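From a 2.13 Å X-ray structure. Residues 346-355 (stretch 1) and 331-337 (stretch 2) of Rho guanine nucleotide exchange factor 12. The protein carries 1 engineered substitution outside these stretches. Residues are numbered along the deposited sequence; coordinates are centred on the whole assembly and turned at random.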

ATOM      1  N   ILE A 346      -4.043 -14.496 -35.601  1.00 59.10           N
ATOM      2  CA  ILE A 346      -2.745 -14.695 -34.960  1.00 58.90           C
ATOM      3  C   ILE A 346      -2.093 -13.347 -34.698  1.00 58.32           C
ATOM      4  O   ILE A 346      -1.969 -12.511 -35.592  1.00 57.70           O
ATOM      5  CB  ILE A 346      -1.804 -15.592 -35.831  1.00 59.28           C
ATOM      6  CG1 ILE A 346      -2.330 -17.031 -35.889  1.00 59.69           C
ATOM      7  CG2 ILE A 346      -0.369 -15.590 -35.274  1.00 59.21           C
ATOM      8  CD1 ILE A 346      -1.822 -17.820 -37.068  1.00 60.29           C
ATOM      9  N   TYR A 347      -1.701 -13.143 -33.448  1.00 58.27           N
ATOM     10  CA  TYR A 347      -0.925 -11.988 -33.061  1.00 58.06           C
ATOM     11  C   TYR A 347       0.472 -12.496 -32.802  1.00 58.66           C
ATOM     12  O   TYR A 347       0.656 -13.386 -31.978  1.00 58.62           O
ATOM     13  CB  TYR A 347      -1.495 -11.343 -31.785  1.00 57.52           C
ATOM     14  CG  TYR A 347      -2.961 -10.965 -31.856  1.00 55.60           C
ATOM     15  CD1 TYR A 347      -3.353  -9.639 -32.073  1.00 55.09           C
ATOM     16  CD2 TYR A 347      -3.955 -11.927 -31.688  1.00 54.62           C
ATOM     17  CE1 TYR A 347      -4.694  -9.286 -32.131  1.00 54.10           C
ATOM     18  CE2 TYR A 347      -5.298 -11.586 -31.750  1.00 54.34           C
ATOM     19  CZ  TYR A 347      -5.659 -10.264 -31.966  1.00 54.17           C
ATOM     20  OH  TYR A 347      -6.984  -9.923 -32.020  1.00 53.84           O
ATOM     21  N   GLU A 348       1.445 -11.954 -33.529  1.00 59.71           N
ATOM     22  CA  GLU A 348       2.855 -12.168 -33.222  1.00 60.20           C
ATOM     23  C   GLU A 348       3.326 -11.007 -32.340  1.00 60.98           C
ATOM     24  O   GLU A 348       3.385  -9.865 -32.794  1.00 61.09           O
ATOM     25  CB  GLU A 348       3.672 -12.240 -34.515  1.00 60.15           C
ATOM     26  CG  GLU A 348       4.991 -13.002 -34.399  1.00 59.91           C
ATOM     27  CD  GLU A 348       5.710 -13.164 -35.736  1.00 58.65           C
ATOM     28  OE1 GLU A 348       5.028 -13.261 -36.775  1.00 57.11           O
ATOM     29  OE2 GLU A 348       6.962 -13.179 -35.752  1.00 57.18           O
ATOM     30  N   LEU A 349       3.632 -11.306 -31.076  1.00 61.82           N
ATOM     31  CA  LEU A 349       4.060 -10.303 -30.097  1.00 62.31           C
ATOM     32  C   LEU A 349       5.465 -10.605 -29.586  1.00 63.11           C
ATOM     33  O   LEU A 349       5.719 -11.686 -29.067  1.00 62.98           O
ATOM     34  CB  LEU A 349       3.081 -10.266 -28.921  1.00 62.00           C
ATOM     35  CG  LEU A 349       1.609 -10.185 -29.319  1.00 61.32           C
ATOM     36  CD1 LEU A 349       0.703 -10.462 -28.131  1.00 61.23           C
ATOM     37  CD2 LEU A 349       1.311  -8.827 -29.933  1.00 61.20           C
ATOM     38  N   VAL A 350       6.362  -9.631 -29.715  1.00 64.10           N
ATOM     39  CA  VAL A 350       7.782  -9.817 -29.431  1.00 65.02           C
ATOM     40  C   VAL A 350       8.219  -9.033 -28.199  1.00 66.19           C
ATOM     41  O   VAL A 350       8.148  -7.809 -28.194  1.00 66.11           O
ATOM     42  CB  VAL A 350       8.641  -9.304 -30.611  1.00 64.81           C
ATOM     43  CG1 VAL A 350      10.080  -9.802 -30.490  1.00 64.58           C
ATOM     44  CG2 VAL A 350       8.015  -9.693 -31.946  1.00 65.04           C
ATOM     45  N   ALA A 351       8.690  -9.741 -27.172  1.00 67.63           N
ATOM     46  CA  ALA A 351       9.208  -9.104 -25.964  1.00 69.12           C
ATOM     47  C   ALA A 351      10.678  -8.760 -26.141  1.00 70.00           C
ATOM     48  O   ALA A 351      11.311  -9.165 -27.118  1.00 69.32           O
ATOM     49  CB  ALA A 351       9.013 -10.005 -24.747  1.00 69.42           C
ATOM     50  N   GLN A 352      11.213  -8.030 -25.170  1.00 70.76           N
ATOM     51  CA  GLN A 352      12.550  -7.443 -25.270  1.00 72.08           C
ATOM     52  C   GLN A 352      13.665  -8.421 -24.883  1.00 73.67           C
ATOM     53  O   GLN A 352      14.813  -8.243 -25.299  1.00 74.48           O
ATOM     54  CB  GLN A 352      12.647  -6.166 -24.413  1.00 71.51           C
ATOM     55  CG  GLN A 352      11.394  -5.283 -24.465  1.00 70.79           C
ATOM     56  CD  GLN A 352      11.677  -3.820 -24.170  1.00 70.79           C
ATOM     57  OE1 GLN A 352      12.606  -3.493 -23.426  1.00 69.41           O
ATOM     58  NE2 GLN A 352      10.874  -2.936 -24.750  1.00 70.38           N
ATOM     59  N   THR A 353      13.339  -9.427 -24.074  1.00 74.95           N
ATOM     60  CA  THR A 353      14.306 -10.469 -23.711  1.00 76.00           C
ATOM     61  C   THR A 353      13.654 -11.845 -23.684  1.00 77.12           C
ATOM     62  O   THR A 353      12.431 -11.969 -23.623  1.00 76.40           O
ATOM     63  CB  THR A 353      14.955 -10.178 -22.328  1.00 76.35           C
ATOM     64  OG1 THR A 353      13.941 -10.019 -21.328  1.00 76.62           O
ATOM     65  CG2 THR A 353      15.703  -8.847 -22.318  1.00 75.83           C
ATOM     66  N   VAL A 354      14.487 -12.880 -23.731  1.00 78.69           N
ATOM     67  CA  VAL A 354      14.007 -14.249 -23.592  1.00 79.72           C
ATOM     68  C   VAL A 354      13.338 -14.421 -22.229  1.00 80.60           C
ATOM     69  O   VAL A 354      12.258 -14.993 -22.121  1.00 80.97           O
ATOM     70  CB  VAL A 354      15.148 -15.300 -23.728  1.00 79.96           C
ATOM     71  CG1 VAL A 354      14.568 -16.711 -23.775  1.00 79.32           C
ATOM     72  CG2 VAL A 354      16.008 -15.032 -24.968  1.00 80.46           C
ATOM     73  N   SER A 355      13.978 -13.905 -21.192  1.00 81.85           N
ATOM     74  CA  SER A 355      13.490 -14.115 -19.837  1.00 82.48           C
ATOM     75  C   SER A 355      12.045 -13.640 -19.645  1.00 82.43           C
ATOM     76  O   SER A 355      11.231 -14.371 -19.077  1.00 82.52           O
ATOM     77  CB  SER A 355      14.442 -13.467 -18.840  1.00 82.86           C
ATOM     78  OG  SER A 355      15.717 -14.082 -18.965  1.00 84.12           O
TER
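Stretch 2, residues 331-337: NKALFVI

Antiparallel strands satisfy their backbones in alternation, and this pair is a compact example. Stretch 2 runs extended through Leu-334 to Ile-337 beside the strand that includes Ile-346 to Leu-349, their axes 4.7 Å apart at closest and their directions 156° apart, so the chains are antiparallel with a modest twist. Two residue pairs carry all four hydrogen bonds between the stretches. Tyr-347 N donates to Val-336 O at 2.9 Å, and Val-336 N returns the bond to Tyr-347 O, also at 2.9 Å. Two residues along, Leu-349 N reaches Leu-334 O at 3.1 Å and Leu-334 N reaches Leu-349 O at 3.1 Å, the latter more bent, at 142°.

Between these rings lies the non-hydrogen-bonded pair Glu-348 and Phe-335, with CA atoms 4.8 Å apart. Its CA groups supplement the same carbonyls: Glu-348 CA lies 3.4 Å from Leu-334 O, and Phe-335 CA 3.5 Å from Tyr-347 O.

Side chains alternate accordingly. Leu-349 CD1 packs on Val-336 CG2 at 3.6 Å on the face shared with Tyr-347, whose OH is satisfied elsewhere in the structure. On the other face, Ile-346 CG2 meets Phe-335 CD1 at 3.8 Å, and Glu-348 lays CG 3.6 Å from Phe-335 CE1. Nearer the start of stretch 2, a weak hydrogen bond joins Ala-333 N to Asn-331 O at 3.0 Å, within the stretch.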

ATOM      1  N   ASN A 331      11.867 -15.102 -33.754  1.00 66.45           N
ATOM      2  CA  ASN A 331      12.483 -14.469 -32.598  1.00 66.65           C
ATOM      3  C   ASN A 331      11.978 -15.098 -31.302  1.00 65.97           C
ATOM      4  O   ASN A 331      11.243 -16.093 -31.330  1.00 64.63           O
ATOM      5  CB  ASN A 331      12.184 -12.955 -32.612  1.00 67.02           C
ATOM      6  CG  ASN A 331      13.316 -12.114 -32.023  1.00 68.32           C
ATOM      7  OD1 ASN A 331      14.498 -12.404 -32.224  1.00 70.19           O
ATOM      8  ND2 ASN A 331      12.953 -11.056 -31.296  1.00 68.76           N
ATOM      9  N   LYS A 332      12.369 -14.506 -30.166  1.00 65.95           N
ATOM     10  CA  LYS A 332      11.811 -14.893 -28.867  1.00 65.47           C
ATOM     11  C   LYS A 332      10.551 -14.050 -28.632  1.00 65.02           C
ATOM     12  O   LYS A 332      10.473 -13.121 -27.779  1.00 65.12           O
ATOM     13  CB  LYS A 332      12.865 -14.829 -27.761  1.00 65.98           C
ATOM     14  CG  LYS A 332      13.594 -16.171 -27.484  1.00 67.00           C
ATOM     15  CD  LYS A 332      13.752 -17.116 -28.718  1.00 68.80           C
ATOM     16  CE  LYS A 332      15.161 -17.652 -28.813  1.00 69.67           C
ATOM     17  NZ  LYS A 332      15.227 -18.754 -29.785  1.00 70.44           N
ATOM     18  N   ALA A 333       9.586 -14.408 -29.474  1.00 63.88           N
ATOM     19  CA  ALA A 333       8.266 -13.840 -29.561  1.00 64.26           C
ATOM     20  C   ALA A 333       7.299 -14.979 -29.284  1.00 64.27           C
ATOM     21  O   ALA A 333       7.705 -16.087 -28.937  1.00 65.38           O
ATOM     22  CB  ALA A 333       8.037 -13.284 -30.961  1.00 64.08           C
ATOM     23  N   LEU A 334       6.015 -14.703 -29.446  1.00 64.01           N
ATOM     24  CA  LEU A 334       4.985 -15.694 -29.209  1.00 63.63           C
ATOM     25  C   LEU A 334       3.905 -15.503 -30.248  1.00 63.67           C
ATOM     26  O   LEU A 334       3.739 -14.414 -30.798  1.00 63.38           O
ATOM     27  CB  LEU A 334       4.371 -15.526 -27.811  1.00 63.90           C
ATOM     28  CG  LEU A 334       5.303 -15.484 -26.591  1.00 63.98           C
ATOM     29  CD1 LEU A 334       4.595 -14.893 -25.391  1.00 63.66           C
ATOM     30  CD2 LEU A 334       5.808 -16.878 -26.258  1.00 64.86           C
ATOM     31  N   PHE A 335       3.183 -16.579 -30.520  1.00 63.47           N
ATOM     32  CA  PHE A 335       1.977 -16.505 -31.308  1.00 63.81           C
ATOM     33  C   PHE A 335       0.862 -16.598 -30.295  1.00 63.07           C
ATOM     34  O   PHE A 335       0.713 -17.604 -29.608  1.00 63.53           O
ATOM     35  CB  PHE A 335       1.885 -17.661 -32.319  1.00 64.37           C
ATOM     36  CG  PHE A 335       2.916 -17.600 -33.417  1.00 65.31           C
ATOM     37  CD1 PHE A 335       3.123 -16.433 -34.136  1.00 65.66           C
ATOM     38  CD2 PHE A 335       3.671 -18.722 -33.739  1.00 66.29           C
ATOM     39  CE1 PHE A 335       4.069 -16.380 -35.143  1.00 66.15           C
ATOM     40  CE2 PHE A 335       4.619 -18.673 -34.747  1.00 66.49           C
ATOM     41  CZ  PHE A 335       4.820 -17.502 -35.450  1.00 66.57           C
ATOM     42  N   VAL A 336       0.118 -15.518 -30.154  1.00 61.98           N
ATOM     43  CA  VAL A 336      -1.103 -15.575 -29.403  1.00 61.22           C
ATOM     44  C   VAL A 336      -2.132 -15.842 -30.464  1.00 60.39           C
ATOM     45  O   VAL A 336      -2.144 -15.190 -31.498  1.00 59.87           O
ATOM     46  CB  VAL A 336      -1.378 -14.267 -28.636  1.00 60.81           C
ATOM     47  CG1 VAL A 336      -2.652 -14.392 -27.835  1.00 61.08           C
ATOM     48  CG2 VAL A 336      -0.206 -13.939 -27.724  1.00 61.30           C
ATOM     49  N   ILE A 337      -2.992 -16.811 -30.201  1.00 60.23           N
ATOM     50  CA  ILE A 337      -3.883 -17.328 -31.199  1.00 60.37           C
ATOM     51  C   ILE A 337      -5.285 -17.330 -30.637  1.00 60.79           C
ATOM     52  O   ILE A 337      -5.592 -18.139 -29.765  1.00 61.12           O
ATOM     53  CB  ILE A 337      -3.456 -18.775 -31.583  1.00 60.75           C
ATOM     54  CG1 ILE A 337      -1.957 -18.834 -31.937  1.00 60.56           C
ATOM     55  CG2 ILE A 337      -4.294 -19.281 -32.734  1.00 59.88           C
ATOM     56  CD1 ILE A 337      -1.531 -20.154 -32.583  1.00 61.22           C
TER